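Local coordinates for enhancer of mRNA-decapping protein 4 homolog (Drosophila melanogaster, PDB 2VXG) that probably takes part in mRNA decapping during mRNA decay and is needed to silence a subset of endogenous miRNA targets, this chain being its C-terminal domain, at residues N70-E73 with L74-R77. Numbering follows the deposited sequence.
Sequences NHNE and LKQR
His-71 and Gln-76 meet on the buried side of this helix start, where His-71 NE2 donates to Gln-76 OE1 at 2.6 Å. The bond uses a lone pair in the amide plane and reaches OE1 close to the plane of the imidazole, although ring and amide are turned 72° apart. A bend at chi2 (50°) folds the Gln-76 chain back so that OE1 comes to the ring edge; the ring also packs edge-to-face with Phe-111 and touches Val-124 of helix 121-134. Asn-72 is the N-cap of helix 73-85, and its OD1 accepts from Lys-75 N at 3.0 Å, almost straight at 170°. With CG lying between backbone N and carbonyl carbon, the side chain curls over the first turn, while Asn-72 O takes Gln-76 N at 2.8 Å. Lys-75, bent at chi3, passes back beside the cap, and its NZ donates to Asn-70 O from above the carbonyl plane, at 2.9 Å. Asn-70 O, Glu-33, its salt-bridge partner, and two waters surround the ammonium and share its three hydrogens. On the looser, exposed flank, Glu-73 and Arg-77 are joined through the backbone, Arg-77 N to Glu-73 O, while their charged ends stay apart, Glu-73 OE1 lying 6.9 Å from Arg-77 NE.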
ATOM      1  N   ASN A  70       6.058 -10.051  -7.964  1.00 30.83           N
ATOM      2  CA  ASN A  70       7.061 -10.167  -6.917  1.00 31.02           C
ATOM      3  C   ASN A  70       6.568  -9.473  -5.642  1.00 31.00           C
ATOM      4  O   ASN A  70       7.222  -8.602  -5.070  1.00 30.18           O
ATOM      5  CB  ASN A  70       8.433  -9.629  -7.375  1.00 31.79           C
ATOM      6  CG  ASN A  70       9.612 -10.244  -6.579  1.00 32.87           C
ATOM      7  OD1 ASN A  70       9.802 -11.461  -6.546  1.00 34.49           O
ATOM      8  ND2 ASN A  70      10.397  -9.385  -5.929  1.00 37.30           N
ATOM      9  N   HIS A  71       5.390  -9.913  -5.208  1.00 31.57           N
ATOM     10  CA  HIS A  71       4.878  -9.634  -3.871  1.00 31.72           C
ATOM     11  C   HIS A  71       5.765 -10.259  -2.791  1.00 32.04           C
ATOM     12  O   HIS A  71       6.225 -11.394  -2.937  1.00 32.67           O
ATOM     13  CB  HIS A  71       3.444 -10.163  -3.724  1.00 31.62           C
ATOM     14  CG  HIS A  71       2.715  -9.592  -2.548  1.00 30.84           C
ATOM     15  ND1 HIS A  71       2.421  -8.246  -2.438  1.00 31.60           N
ATOM     16  CD2 HIS A  71       2.208 -10.183  -1.443  1.00 31.35           C
ATOM     17  CE1 HIS A  71       1.765  -8.036  -1.311  1.00 31.17           C
ATOM     18  NE2 HIS A  71       1.635  -9.189  -0.681  1.00 30.47           N
ATOM     19  N   ASN A  72       5.959  -9.519  -1.694  1.00 31.56           N
ATOM     20  CA  ASN A  72       6.807  -9.940  -0.574  1.00 32.05           C
ATOM     21  C   ASN A  72       6.286  -9.440   0.785  1.00 32.23           C
ATOM     22  O   ASN A  72       5.268  -8.751   0.843  1.00 32.26           O
ATOM     23  CB  ASN A  72       8.246  -9.458  -0.806  1.00 31.95           C
ATOM     24  CG  ASN A  72       8.332  -7.973  -1.144  1.00 31.49           C
ATOM     25  OD1 ASN A  72       7.577  -7.134  -0.608  1.00 27.93           O
ATOM     26  ND2 ASN A  72       9.283  -7.634  -2.017  1.00 30.90           N
ATOM     27  N   GLU A  73       6.994  -9.791   1.862  1.00 31.81           N
ATOM     28  CA  GLU A  73       6.656  -9.372   3.232  1.00 31.87           C
ATOM     29  C   GLU A  73       6.593  -7.844   3.397  1.00 31.36           C
ATOM     30  O   GLU A  73       5.669  -7.296   4.012  1.00 31.85           O
ATOM     31  CB  GLU A  73       7.675  -9.928   4.218  1.00 31.93           C
ATOM     32  CG  GLU A  73       7.046 -10.464   5.521  1.00 35.12           C
ATOM     33  CD  GLU A  73       8.058 -10.707   6.630  1.00 35.02           C
ATOM     34  OE1 GLU A  73       8.955  -9.851   6.817  1.00 41.57           O
ATOM     35  OE2 GLU A  73       7.961 -11.745   7.331  1.00 41.44           O
ATOM     36  N   LEU A  74       7.577  -7.141   2.862  1.00 30.45           N
ATOM     37  CA  LEU A  74       7.552  -5.693   2.995  1.00 29.49           C
ATOM     38  C   LEU A  74       6.217  -5.150   2.435  1.00 27.74           C
ATOM     39  O   LEU A  74       5.459  -4.486   3.149  1.00 25.10           O
ATOM     40  CB  LEU A  74       8.787  -5.058   2.353  1.00 29.93           C
ATOM     41  CG  LEU A  74       8.707  -3.533   2.237  1.00 30.33           C
ATOM     42  CD1 LEU A  74       8.497  -2.907   3.602  1.00 30.43           C
ATOM     43  CD2 LEU A  74       9.912  -2.957   1.483  1.00 30.52           C
ATOM     44  N   LYS A  75       5.906  -5.483   1.179  1.00 26.72           N
ATOM     45  CA  LYS A  75       4.712  -4.962   0.545  1.00 26.08           C
ATOM     46  C   LYS A  75       3.427  -5.529   1.193  1.00 25.23           C
ATOM     47  O   LYS A  75       2.428  -4.800   1.301  1.00 25.62           O
ATOM     48  CB  LYS A  75       4.744  -5.174  -0.990  1.00 25.34           C
ATOM     49  CG  LYS A  75       5.755  -4.216  -1.695  1.00 26.94           C
ATOM     50  CD  LYS A  75       5.766  -4.306  -3.244  1.00 25.39           C
ATOM     51  CE  LYS A  75       6.213  -5.718  -3.707  1.00 27.26           C
ATOM     52  NZ  LYS A  75       6.339  -5.863  -5.197  1.00 26.26           N
ATOM     53  N   GLN A  76       3.462  -6.789   1.620  1.00 23.59           N
ATOM     54  CA  GLN A  76       2.292  -7.391   2.280  1.00 24.55           C
ATOM     55  C   GLN A  76       2.004  -6.681   3.564  1.00 23.79           C
ATOM     56  O   GLN A  76       0.879  -6.354   3.864  1.00 22.47           O
ATOM     57  CB  GLN A  76       2.485  -8.866   2.614  1.00 23.33           C
ATOM     58  CG  GLN A  76       1.215  -9.559   3.240  1.00 25.29           C
ATOM     59  CD  GLN A  76      -0.083  -9.313   2.449  1.00 26.03           C
ATOM     60  OE1 GLN A  76      -0.058  -9.225   1.231  1.00 25.45           O
ATOM     61  NE2 GLN A  76      -1.229  -9.204   3.158  1.00 22.46           N
ATOM     62  N   ARG A  77       3.060  -6.466   4.339  1.00 25.32           N
ATOM     63  CA  ARG A  77       2.927  -5.817   5.622  1.00 24.60           C
ATOM     64  C   ARG A  77       2.391  -4.397   5.456  1.00 24.10           C
ATOM     65  O   ARG A  77       1.517  -3.975   6.222  1.00 22.12           O
ATOM     66  CB  ARG A  77       4.269  -5.871   6.366  1.00 26.03           C
ATOM     67  CG  ARG A  77       4.193  -5.505   7.813  1.00 28.46           C
ATOM     68  CD  ARG A  77       4.533  -4.054   8.070  1.00 35.66           C
ATOM     69  NE  ARG A  77       5.931  -3.765   7.729  1.00 37.48           N
ATOM     70  CZ  ARG A  77       6.719  -2.928   8.382  1.00 38.85           C
ATOM     71  NH1 ARG A  77       6.281  -2.279   9.465  1.00 40.98           N
ATOM     72  NH2 ARG A  77       7.972  -2.754   7.948  1.00 38.60           N
TER
HETATM   73  O   HOH W   1       5.315  -6.866  -7.292  1.00 30.18           O
HETATM   74  O   HOH W   2       3.471  -6.174  -5.023  1.00 27.34           O